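Protein toll (Drosophila melanogaster, PDB 4LXR) acts as the cell-surface receptor for cleaved, active Spätzle, switching on the Toll pathway in embryonic dorsal-ventral patterning and antifungal defence. Local coordinates at residues Q583-F595 against N609-I621. Residues are numbered along the deposited sequence; the frame is centred on the assembly and turned at random.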
ATOM      1  N   GLN A 583      28.122   7.964   4.574  1.00 80.66           N
ATOM      2  CA  GLN A 583      28.949   9.166   4.666  1.00 77.26           C
ATOM      3  C   GLN A 583      30.032   9.080   5.738  1.00 76.57           C
ATOM      4  O   GLN A 583      30.868   9.973   5.855  1.00 74.49           O
ATOM      5  CB  GLN A 583      28.076  10.389   4.949  1.00 76.84           C
ATOM      6  CG  GLN A 583      27.087  10.732   3.852  1.00 82.71           C
ATOM      7  CD  GLN A 583      26.298  11.992   4.170  1.00 89.02           C
ATOM      8  OE1 GLN A 583      25.323  12.320   3.491  1.00 90.50           O
ATOM      9  NE2 GLN A 583      26.719  12.704   5.210  1.00 89.58           N
ATOM     10  N   ILE A 584      30.012   8.017   6.531  1.00 76.90           N
ATOM     11  CA  ILE A 584      30.959   7.893   7.631  1.00 73.72           C
ATOM     12  C   ILE A 584      32.367   7.598   7.137  1.00 77.93           C
ATOM     13  O   ILE A 584      32.568   6.746   6.269  1.00 86.27           O
ATOM     14  CB  ILE A 584      30.538   6.793   8.607  1.00 65.43           C
ATOM     15  CG1 ILE A 584      29.158   7.094   9.167  1.00 62.51           C
ATOM     16  CG2 ILE A 584      31.531   6.663   9.747  1.00 54.54           C
ATOM     17  CD1 ILE A 584      28.633   5.973  10.005  1.00 68.52           C
ATOM     18  N   GLU A 585      33.338   8.315   7.689  1.00 69.38           N
ATOM     19  CA  GLU A 585      34.735   8.027   7.415  1.00 68.77           C
ATOM     20  C   GLU A 585      35.231   7.035   8.453  1.00 68.07           C
ATOM     21  O   GLU A 585      35.068   7.253   9.654  1.00 66.92           O
ATOM     22  CB  GLU A 585      35.549   9.317   7.416  1.00 70.99           C
ATOM     23  CG  GLU A 585      34.898  10.382   6.551  1.00 79.88           C
ATOM     24  CD  GLU A 585      35.806  11.543   6.238  1.00 90.83           C
ATOM     25  OE1 GLU A 585      36.973  11.529   6.685  1.00 95.95           O
ATOM     26  OE2 GLU A 585      35.347  12.471   5.538  1.00 94.13           O
ATOM     27  N   PRO A 586      35.808   5.921   7.986  1.00 58.38           N
ATOM     28  CA  PRO A 586      36.133   4.772   8.841  1.00 58.99           C
ATOM     29  C   PRO A 586      37.071   5.061  10.025  1.00 61.57           C
ATOM     30  O   PRO A 586      36.950   4.382  11.049  1.00 54.68           O
ATOM     31  CB  PRO A 586      36.751   3.760   7.863  1.00 58.95           C
ATOM     32  CG  PRO A 586      37.101   4.546   6.628  1.00 59.83           C
ATOM     33  CD  PRO A 586      36.111   5.667   6.567  1.00 60.29           C
ATOM     34  N   GLN A 587      37.969   6.039   9.911  1.00 62.80           N
ATOM     35  CA  GLN A 587      38.867   6.341  11.029  1.00 62.38           C
ATOM     36  C   GLN A 587      38.182   7.153  12.137  1.00 59.08           C
ATOM     37  O   GLN A 587      38.783   7.428  13.174  1.00 56.78           O
ATOM     38  CB  GLN A 587      40.159   7.029  10.553  1.00 66.92           C
ATOM     39  CG  GLN A 587      40.018   8.496  10.189  1.00 69.79           C
ATOM     40  CD  GLN A 587      39.351   8.718   8.845  1.00 70.93           C
ATOM     41  OE1 GLN A 587      39.068   7.769   8.109  1.00 72.71           O
ATOM     42  NE2 GLN A 587      39.086   9.978   8.523  1.00 69.32           N
ATOM     43  N   THR A 588      36.922   7.512  11.915  1.00 64.35           N
ATOM     44  CA  THR A 588      36.139   8.266  12.890  1.00 64.82           C
ATOM     45  C   THR A 588      35.506   7.328  13.901  1.00 62.16           C
ATOM     46  O   THR A 588      35.073   7.753  14.973  1.00 59.70           O
ATOM     47  CB  THR A 588      35.000   9.052  12.215  1.00 70.73           C
ATOM     48  OG1 THR A 588      35.437   9.533  10.941  1.00 82.37           O
ATOM     49  CG2 THR A 588      34.582  10.230  13.078  1.00 71.40           C
ATOM     50  N   LEU A 589      35.441   6.050  13.545  1.00 61.61           N
ATOM     51  CA  LEU A 589      34.773   5.061  14.380  1.00 57.00           C
ATOM     52  C   LEU A 589      35.654   4.710  15.562  1.00 56.36           C
ATOM     53  O   LEU A 589      36.614   3.958  15.422  1.00 60.69           O
ATOM     54  CB  LEU A 589      34.466   3.809  13.566  1.00 51.74           C
ATOM     55  CG  LEU A 589      33.604   4.026  12.320  1.00 50.84           C
ATOM     56  CD1 LEU A 589      33.471   2.732  11.549  1.00 50.63           C
ATOM     57  CD2 LEU A 589      32.232   4.560  12.697  1.00 49.63           C
ATOM     58  N   ILE A 590      35.337   5.257  16.728  1.00 55.07           N
ATOM     59  CA  ILE A 590      36.187   5.044  17.890  1.00 57.33           C
ATOM     60  C   ILE A 590      35.462   4.461  19.097  1.00 58.97           C
ATOM     61  O   ILE A 590      34.253   4.636  19.273  1.00 59.57           O
ATOM     62  CB  ILE A 590      36.921   6.336  18.306  1.00 51.49           C
ATOM     63  CG1 ILE A 590      35.912   7.415  18.714  1.00 51.26           C
ATOM     64  CG2 ILE A 590      37.855   6.810  17.174  1.00 51.20           C
ATOM     65  CD1 ILE A 590      36.562   8.670  19.292  1.00 50.94           C
ATOM     66  N   CYS A 591      36.223   3.750  19.918  1.00 56.81           N
ATOM     67  CA  CYS A 591      35.733   3.255  21.193  1.00 55.33           C
ATOM     68  C   CYS A 591      36.632   3.776  22.314  1.00 60.15           C
ATOM     69  O   CYS A 591      37.846   3.569  22.289  1.00 58.56           O
ATOM     70  CB  CYS A 591      35.696   1.726  21.195  1.00 53.32           C
ATOM     71  SG  CYS A 591      34.399   1.006  20.133  1.00 54.20           S
ATOM     72  N   PRO A 592      36.040   4.472  23.294  1.00 64.91           N
ATOM     73  CA  PRO A 592      36.800   5.022  24.423  1.00 64.23           C
ATOM     74  C   PRO A 592      37.553   3.954  25.224  1.00 63.22           C
ATOM     75  O   PRO A 592      37.198   2.778  25.205  1.00 52.65           O
ATOM     76  CB  PRO A 592      35.712   5.666  25.293  1.00 66.25           C
ATOM     77  CG  PRO A 592      34.599   5.981  24.339  1.00 66.76           C
ATOM     78  CD  PRO A 592      34.622   4.876  23.323  1.00 65.97           C
ATOM     79  N   LEU A 593      38.618   4.378  25.894  1.00 71.93           N
ATOM     80  CA  LEU A 593      39.335   3.546  26.850  1.00 76.22           C
ATOM     81  C   LEU A 593      39.211   4.228  28.207  1.00 82.51           C
ATOM     82  O   LEU A 593      39.754   5.315  28.428  1.00 85.58           O
ATOM     83  CB  LEU A 593      40.811   3.389  26.453  1.00 72.66           C
ATOM     84  CG  LEU A 593      41.745   2.749  27.489  1.00 72.84           C
ATOM     85  CD1 LEU A 593      41.339   1.314  27.790  1.00 74.28           C
ATOM     86  CD2 LEU A 593      43.193   2.811  27.045  1.00 77.36           C
ATOM     87  N   ASP A 594      38.490   3.585  29.113  1.00 82.91           N
ATOM     88  CA  ASP A 594      38.119   4.209  30.376  1.00 84.52           C
ATOM     89  C   ASP A 594      39.264   4.362  31.379  1.00 83.07           C
ATOM     90  O   ASP A 594      40.278   3.662  31.301  1.00 73.94           O
ATOM     91  CB  ASP A 594      36.980   3.415  30.993  1.00 87.46           C
ATOM     92  CG  ASP A 594      36.007   2.920  29.950  1.00 94.54           C
ATOM     93  OD1 ASP A 594      34.947   3.556  29.770  1.00 95.93           O
ATOM     94  OD2 ASP A 594      36.323   1.908  29.289  1.00 97.11           O
ATOM     95  N   PHE A 595      39.083   5.298  32.310  1.00 92.13           N
ATOM     96  CA  PHE A 595      39.978   5.486  33.452  1.00 96.07           C
ATOM     97  C   PHE A 595      39.732   4.396  34.501  1.00 94.40           C
ATOM     98  O   PHE A 595      38.582   4.095  34.836  1.00 95.32           O
ATOM     99  CB  PHE A 595      39.759   6.880  34.057  1.00100.16           C
ATOM    100  CG  PHE A 595      40.441   7.095  35.384  1.00108.30           C
ATOM    101  CD1 PHE A 595      41.780   7.452  35.443  1.00109.42           C
ATOM    102  CD2 PHE A 595      39.736   6.961  36.575  1.00111.18           C
ATOM    103  CE1 PHE A 595      42.408   7.655  36.660  1.00110.08           C
ATOM    104  CE2 PHE A 595      40.359   7.163  37.796  1.00111.05           C
ATOM    105  CZ  PHE A 595      41.696   7.511  37.837  1.00111.88           C
ATOM    106  N   ASN A 609      42.147  11.699  28.042  1.00 67.73           N
ATOM    107  CA  ASN A 609      41.127  10.891  27.387  1.00 59.61           C
ATOM    108  C   ASN A 609      41.818   9.986  26.371  1.00 55.21           C
ATOM    109  O   ASN A 609      42.828  10.383  25.760  1.00 53.28           O
ATOM    110  CB  ASN A 609      40.056  11.764  26.731  1.00 55.76           C
ATOM    111  CG  ASN A 609      40.605  12.623  25.611  1.00 57.69           C
ATOM    112  OD1 ASN A 609      40.631  12.208  24.452  1.00 63.10           O
ATOM    113  ND2 ASN A 609      41.043  13.829  25.950  1.00 59.77           N
ATOM    114  N   CYS A 610      41.298   8.772  26.222  1.00 50.53           N
ATOM    115  CA  CYS A 610      41.934   7.747  25.403  1.00 61.71           C
ATOM    116  C   CYS A 610      40.879   6.984  24.617  1.00 54.80           C
ATOM    117  O   CYS A 610      39.805   6.700  25.133  1.00 49.77           O
ATOM    118  CB  CYS A 610      42.724   6.763  26.278  1.00 49.36           C
ATOM    119  SG  CYS A 610      43.809   7.515  27.535  1.00 60.37           S
ATOM    120  N   HIS A 611      41.172   6.650  23.368  1.00 58.19           N
ATOM    121  CA  HIS A 611      40.242   5.825  22.602  1.00 56.45           C
ATOM    122  C   HIS A 611      40.987   4.928  21.634  1.00 51.99           C
ATOM    123  O   HIS A 611      42.197   5.071  21.438  1.00 51.35           O
ATOM    124  CB  HIS A 611      39.230   6.685  21.840  1.00 51.75           C
ATOM    125  CG  HIS A 611      39.860   7.604  20.839  1.00 53.87           C
ATOM    126  ND1 HIS A 611      40.169   8.916  21.127  1.00 52.17           N
ATOM    127  CD2 HIS A 611      40.253   7.398  19.560  1.00 51.55           C
ATOM    128  CE1 HIS A 611      40.714   9.482  20.064  1.00 53.70           C
ATOM    129  NE2 HIS A 611      40.776   8.582  19.099  1.00 53.39           N
ATOM    130  N   VAL A 612      40.242   4.016  21.026  1.00 50.06           N
ATOM    131  CA  VAL A 612      40.775   3.063  20.069  1.00 47.63           C
ATOM    132  C   VAL A 612      40.112   3.288  18.718  1.00 51.50           C
ATOM    133  O   VAL A 612      38.894   3.472  18.628  1.00 48.56           O
ATOM    134  CB  VAL A 612      40.541   1.614  20.540  1.00 60.88           C
ATOM    135  CG1 VAL A 612      40.671   0.639  19.390  1.00 65.18           C
ATOM    136  CG2 VAL A 612      41.506   1.254  21.652  1.00 63.03           C
ATOM    137  N   ARG A 613      40.922   3.281  17.670  1.00 49.52           N
ATOM    138  CA  ARG A 613      40.445   3.480  16.315  1.00 59.64           C
ATOM    139  C   ARG A 613      40.678   2.168  15.581  1.00 60.27           C
ATOM    140  O   ARG A 613      41.823   1.801  15.335  1.00 54.22           O
ATOM    141  CB  ARG A 613      41.254   4.601  15.661  1.00 56.82           C
ATOM    142  CG  ARG A 613      40.701   5.120  14.353  1.00 55.79           C
ATOM    143  CD  ARG A 613      41.790   5.858  13.577  1.00 66.63           C
ATOM    144  NE  ARG A 613      42.457   6.878  14.374  1.00 65.06           N
ATOM    145  CZ  ARG A 613      43.773   6.990  14.502  1.00 76.34           C
ATOM    146  NH1 ARG A 613      44.580   6.145  13.881  1.00 86.61           N
ATOM    147  NH2 ARG A 613      44.288   7.956  15.246  1.00 57.94           N
ATOM    148  N   THR A 614      39.613   1.445  15.248  1.00 53.22           N
ATOM    149  CA  THR A 614      39.796   0.117  14.661  1.00 51.82           C
ATOM    150  C   THR A 614      40.269   0.140  13.211  1.00 53.49           C
ATOM    151  O   THR A 614      40.896  -0.816  12.753  1.00 51.59           O
ATOM    152  CB  THR A 614      38.533  -0.763  14.779  1.00 52.73           C
ATOM    153  OG1 THR A 614      37.373   0.033  14.523  1.00 54.19           O
ATOM    154  CG2 THR A 614      38.435  -1.371  16.170  1.00 45.62           C
ATOM    155  N   TYR A 615      39.977   1.220  12.491  1.00 51.85           N
ATOM    156  CA  TYR A 615      40.356   1.304  11.084  1.00 53.67           C
ATOM    157  C   TYR A 615      41.849   1.029  10.862  1.00 54.77           C
ATOM    158  O   TYR A 615      42.220   0.334   9.919  1.00 56.53           O
ATOM    159  CB  TYR A 615      39.958   2.650  10.469  1.00 55.13           C
ATOM    160  CG  TYR A 615      40.650   2.930   9.151  1.00 57.38           C
ATOM    161  CD1 TYR A 615      40.194   2.354   7.970  1.00 58.06           C
ATOM    162  CD2 TYR A 615      41.764   3.758   9.089  1.00 60.52           C
ATOM    163  CE1 TYR A 615      40.818   2.592   6.764  1.00 67.07           C
ATOM    164  CE2 TYR A 615      42.407   4.004   7.878  1.00 72.46           C
ATOM    165  CZ  TYR A 615      41.927   3.418   6.717  1.00 76.16           C
ATOM    166  OH  TYR A 615      42.551   3.658   5.509  1.00 74.48           O
ATOM    167  N   ASP A 616      42.706   1.559  11.730  1.00 54.81           N
ATOM    168  CA  ASP A 616      44.135   1.269  11.619  1.00 62.63           C
ATOM    169  C   ASP A 616      44.716   0.679  12.900  1.00 61.52           C
ATOM    170  O   ASP A 616      45.930   0.663  13.086  1.00 58.57           O
ATOM    171  CB  ASP A 616      44.930   2.505  11.175  1.00 57.73           C
ATOM    172  CG  ASP A 616      44.617   3.732  12.004  1.00 66.79           C
ATOM    173  OD1 ASP A 616      43.937   3.604  13.054  1.00 59.83           O
ATOM    174  OD2 ASP A 616      45.048   4.829  11.599  1.00 59.20           O
ATOM    175  N   LYS A 617      43.841   0.186  13.771  1.00 58.81           N
ATOM    176  CA  LYS A 617      44.267  -0.455  15.015  1.00 60.23           C
ATOM    177  C   LYS A 617      45.159   0.450  15.856  1.00 61.91           C
ATOM    178  O   LYS A 617      46.275   0.069  16.230  1.00 63.09           O
ATOM    179  CB  LYS A 617      44.971  -1.783  14.732  1.00 64.80           C
ATOM    180  CG  LYS A 617      44.151  -2.755  13.893  1.00 71.09           C
ATOM    181  CD  LYS A 617      44.822  -4.121  13.835  1.00 79.33           C
ATOM    182  CE  LYS A 617      43.978  -5.138  13.084  1.00 85.03           C
ATOM    183  NZ  LYS A 617      44.596  -6.490  13.139  1.00 86.77           N
ATOM    184  N   ALA A 618      44.661   1.645  16.151  1.00 52.05           N
ATOM    185  CA  ALA A 618      45.425   2.603  16.934  1.00 58.87           C
ATOM    186  C   ALA A 618      44.825   2.900  18.301  1.00 56.63           C
ATOM    187  O   ALA A 618      43.645   3.232  18.418  1.00 55.71           O
ATOM    188  CB  ALA A 618      45.619   3.895  16.152  1.00 54.42           C
ATOM    189  N   LEU A 619      45.654   2.770  19.332  1.00 58.34           N
ATOM    190  CA  LEU A 619      45.343   3.305  20.649  1.00 50.54           C
ATOM    191  C   LEU A 619      45.799   4.764  20.701  1.00 57.13           C
ATOM    192  O   LEU A 619      46.987   5.068  20.538  1.00 53.16           O
ATOM    193  CB  LEU A 619      46.050   2.501  21.732  1.00 49.82           C
ATOM    194  CG  LEU A 619      45.945   3.091  23.139  1.00 49.48           C
ATOM    195  CD1 LEU A 619      44.510   2.984  23.676  1.00 49.92           C
ATOM    196  CD2 LEU A 619      46.944   2.439  24.080  1.00 49.30           C
ATOM    197  N   VAL A 620      44.847   5.664  20.906  1.00 52.42           N
ATOM    198  CA  VAL A 620      45.120   7.088  20.911  1.00 53.47           C
ATOM    199  C   VAL A 620      45.016   7.627  22.325  1.00 57.00           C
ATOM    200  O   VAL A 620      43.946   7.587  22.933  1.00 52.14           O
ATOM    201  CB  VAL A 620      44.123   7.833  20.013  1.00 54.09           C
ATOM    202  CG1 VAL A 620      44.337   9.326  20.100  1.00 55.69           C
ATOM    203  CG2 VAL A 620      44.245   7.351  18.582  1.00 54.66           C
ATOM    204  N   ILE A 621      46.130   8.124  22.854  1.00 58.91           N
ATOM    205  CA  ILE A 621      46.153   8.713  24.184  1.00 54.10           C
ATOM    206  C   ILE A 621      46.362  10.220  24.119  1.00 55.81           C
ATOM    207  O   ILE A 621      47.440  10.690  23.749  1.00 57.14           O
ATOM    208  CB  ILE A 621      47.253   8.102  25.049  1.00 54.40           C
ATOM    209  CG1 ILE A 621      47.033   6.602  25.206  1.00 52.28           C
ATOM    210  CG2 ILE A 621      47.299   8.775  26.413  1.00 54.12           C
ATOM    211  CD1 ILE A 621      48.171   5.914  25.919  1.00 54.41           C
TER
HETATM  212  O   HOH W   1      38.258   3.303  13.364  1.00 47.27           O
HETATM  213  O   HOH W   2      39.958   8.956  15.126  1.00 52.17           O
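O of V612 accepts a bond from C591 N (3.0 Å), which lies in the V612 carbonyl plane, and also receives a CA-H...O contact from I590 CA. V612 N returns a 2.7 Å bond to C591 O, closing an antiparallel hydrogen-bonded pair, and L593 N adds a third bond to C610 O. I590 and H611 meet beside this ladder: CD1 of I590 sits over one imidazole face, 3.9 Å from the ring centroid in a CH-pi contact, while its CG2 touches H611 CD2. With CG between the backbone N and the carbonyl carbon (chi1 61°), the H611 ring is directed between I590 CD1 and, over its opposite face, V620 CB, each offset toward the rim. With alanine in place of H611, the I590 methyl is likely to lose its aromatic partner and a gap to open between I590 and V620. Further along, L593 CD2 meets L619 CD1 at 3.6 Å. Toward P586 and Y615, water mediates the contact: a single molecule donates to P586 O and L589 O and accepts from Y615 N, with the Y615 ring alongside P586. The disulfides C591-C540 and C610-C604 brace each cap internally, so the C-terminal cap of one leucine-rich repeat block joins the N-terminal cap of the next through backbone bonds, apolar contacts and bridging water, with no covalent link between the two segments.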